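Local coordinates for Rbam17540 (PDB 2YOY), which probably uses a single copper ion to cleave polysaccharide chains oxidatively, as a bacterial lytic polysaccharide monooxygenase of the former CBM33 family, at residues H98-W103 with G158-A163. Residues are numbered along the deposited sequence; the frame is centred on the assembly and turned at random.
Sequences HATSKW and GVWDVA. With CU1 (copper (I) ion), chain C.
The indole of Trp-160 lies at the centre of this antiparallel strand pair, between the buried ring of Trp-103 and the copper ligand His-98. A tryptophan suits the place, offering a flat ring to Trp-103 and an N-H to Thr-100. Its CG stands anti to the backbone N (chi1 167°), and with chi2 at 33° the ring crosses the side chain of Thr-100. NE1 of Trp-160 gives a nearly straight hydrogen bond, in the plane of its ring, to OG1 of Thr-100 at 2.9 Å. Threonine fits because this hydroxyl, set beside its own backbone N, accepts from the indole while OG1 of Thr-100 donates to O of His-98 at 2.8 Å; its methyl CG2 meanwhile rests over the rim of one face of Trp-103. The two indoles run side by side in the same direction, planes only 19° apart but slid so that overlap is slight; Trp-160 CD1 sits over a face of Trp-103, 3.4 Å from NE1 of Trp-103, whose own hydrogen bond goes to Tyr-94 OH. At the far end of the ring, CH2 of Trp-160 comes within 3.8 Å of CD2 of His-98. Replacing Trp-160 by an alanine would probably loosen Thr-100 and the turn just after His-98, since both the indole hydrogen bond and the packing beside the imidazole would go.

Main-chain bonds include Ala-163 N to Ala-99 O, Ser-101 N to Asp-161 O, and Asp-161 N to Lys-102 O. On the opposite face from the tryptophans, CE of extended Lys-102 meets OD2 of Asp-161 at 3.4 Å, the charges near but forming no salt bridge; Asp-161 OD1 is bonded to His-104. With the amino terminus and side chain of His-1, His-98 forms the histidine brace, the copper site characteristic of lytic polysaccharide monooxygenases.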
loop_
_atom_site.group_PDB
_atom_site.type_symbol
_atom_site.label_atom_id
_atom_site.label_comp_id
_atom_site.label_asym_id
_atom_site.label_seq_id
_atom_site.Cartn_x
_atom_site.Cartn_y
_atom_site.Cartn_z
ATOM N N HIS A 98 4.605 -7.201 -14.226
ATOM C CA HIS A 98 5.152 -8.537 -14.178
ATOM C C HIS A 98 4.069 -9.597 -14.090
ATOM O O HIS A 98 2.936 -9.320 -13.677
ATOM C CB HIS A 98 6.015 -8.727 -12.937
ATOM C CG HIS A 98 7.091 -7.710 -12.783
ATOM N ND1 HIS A 98 8.113 -7.569 -13.696
ATOM C CD2 HIS A 98 7.304 -6.774 -11.824
ATOM C CE1 HIS A 98 8.920 -6.599 -13.303
ATOM N NE2 HIS A 98 8.461 -6.112 -12.160
ATOM N N ALA A 99 4.454 -10.822 -14.453
ATOM C CA ALA A 99 3.634 -11.997 -14.260
ATOM C C ALA A 99 3.192 -12.056 -12.814
ATOM O O ALA A 99 4.015 -11.873 -11.922
ATOM C CB ALA A 99 4.421 -13.257 -14.596
ATOM N N THR A 100 1.912 -12.334 -12.593
ATOM C CA THR A 100 1.291 -12.147 -11.271
ATOM C C THR A 100 0.612 -13.396 -10.772
ATOM O O THR A 100 -0.135 -14.042 -11.507
ATOM C CB THR A 100 0.276 -10.980 -11.349
ATOM O OG1 THR A 100 0.974 -9.790 -11.727
ATOM C CG2 THR A 100 -0.485 -10.784 -10.016
ATOM N N SER A 101 0.836 -13.731 -9.490
ATOM C CA SER A 101 0.171 -14.854 -8.857
ATOM C C SER A 101 -1.100 -14.437 -8.120
ATOM O O SER A 101 -2.103 -15.130 -8.178
ATOM C CB SER A 101 1.108 -15.608 -7.925
ATOM O OG SER A 101 1.660 -14.738 -6.985
ATOM N N LYS A 102 -1.058 -13.309 -7.417
ATOM C CA LYS A 102 -2.267 -12.819 -6.731
ATOM C C LYS A 102 -2.076 -11.405 -6.238
ATOM O O LYS A 102 -0.955 -10.907 -6.125
ATOM C CB LYS A 102 -2.680 -13.705 -5.541
ATOM C CG LYS A 102 -1.748 -13.656 -4.343
ATOM C CD LYS A 102 -2.275 -14.492 -3.190
ATOM C CE LYS A 102 -1.426 -14.314 -1.966
ATOM N NZ LYS A 102 -1.934 -15.095 -0.812
ATOM N N TRP A 103 -3.196 -10.758 -5.951
ATOM C CA TRP A 103 -3.216 -9.590 -5.122
ATOM C C TRP A 103 -4.078 -9.866 -3.897
ATOM O O TRP A 103 -4.973 -10.723 -3.894
ATOM C CB TRP A 103 -3.795 -8.377 -5.832
ATOM C CG TRP A 103 -3.150 -7.917 -7.097
ATOM C CD1 TRP A 103 -2.331 -6.815 -7.247
ATOM C CD2 TRP A 103 -3.386 -8.415 -8.433
ATOM N NE1 TRP A 103 -2.035 -6.621 -8.576
ATOM C CE2 TRP A 103 -2.658 -7.586 -9.323
ATOM C CE3 TRP A 103 -4.152 -9.452 -8.951
ATOM C CZ2 TRP A 103 -2.683 -7.775 -10.734
ATOM C CZ3 TRP A 103 -4.152 -9.659 -10.359
ATOM C CH2 TRP A 103 -3.415 -8.833 -11.208
ATOM N N GLY A 158 -2.767 -2.820 0.161
ATOM C CA GLY A 158 -2.716 -3.708 -0.964
ATOM C C GLY A 158 -1.392 -4.348 -1.265
ATOM O O GLY A 158 -0.374 -3.667 -1.273
ATOM N N VAL A 159 -1.420 -5.657 -1.510
ATOM C CA VAL A 159 -0.222 -6.414 -1.795
ATOM C C VAL A 159 -0.312 -7.095 -3.182
ATOM O O VAL A 159 -1.281 -7.770 -3.486
ATOM C CB VAL A 159 0.053 -7.436 -0.691
ATOM C CG1 VAL A 159 1.420 -8.091 -0.911
ATOM C CG2 VAL A 159 0.029 -6.803 0.715
ATOM N N TRP A 160 0.730 -6.935 -3.993
ATOM C CA TRP A 160 0.809 -7.500 -5.302
ATOM C C TRP A 160 1.969 -8.511 -5.289
ATOM O O TRP A 160 3.127 -8.117 -5.121
ATOM C CB TRP A 160 1.043 -6.380 -6.306
ATOM C CG TRP A 160 1.461 -6.831 -7.702
ATOM C CD1 TRP A 160 1.076 -7.967 -8.330
ATOM C CD2 TRP A 160 2.360 -6.152 -8.599
ATOM N NE1 TRP A 160 1.654 -8.033 -9.559
ATOM C CE2 TRP A 160 2.452 -6.939 -9.751
ATOM C CE3 TRP A 160 3.081 -4.953 -8.534
ATOM C CZ2 TRP A 160 3.258 -6.582 -10.847
ATOM C CZ3 TRP A 160 3.883 -4.589 -9.602
ATOM C CH2 TRP A 160 3.945 -5.409 -10.767
ATOM N N ASP A 161 1.646 -9.792 -5.432
ATOM C CA ASP A 161 2.666 -10.858 -5.493
ATOM C C ASP A 161 3.080 -11.146 -6.928
ATOM O O ASP A 161 2.227 -11.444 -7.770
ATOM C CB ASP A 161 2.105 -12.165 -4.924
ATOM C CG ASP A 161 2.017 -12.177 -3.411
ATOM O OD1 ASP A 161 2.191 -11.108 -2.742
ATOM O OD2 ASP A 161 1.683 -13.287 -2.874
ATOM N N VAL A 162 4.385 -11.124 -7.176
ATOM C CA VAL A 162 4.953 -11.452 -8.511
ATOM C C VAL A 162 5.111 -12.973 -8.602
ATOM O O VAL A 162 5.590 -13.647 -7.664
ATOM C CB VAL A 162 6.306 -10.724 -8.721
ATOM C CG1 VAL A 162 6.929 -11.104 -10.065
ATOM C CG2 VAL A 162 6.123 -9.226 -8.626
ATOM N N ALA A 163 4.633 -13.520 -9.706
ATOM C CA ALA A 163 4.551 -14.991 -9.881
ATOM C C ALA A 163 5.936 -15.667 -9.940
ATOM O O ALA A 163 6.146 -16.778 -9.412
ATOM C CB ALA A 163 3.831 -15.267 -11.170
HETATM CU CU CU1 C . 8.974 -4.465 -11.227
#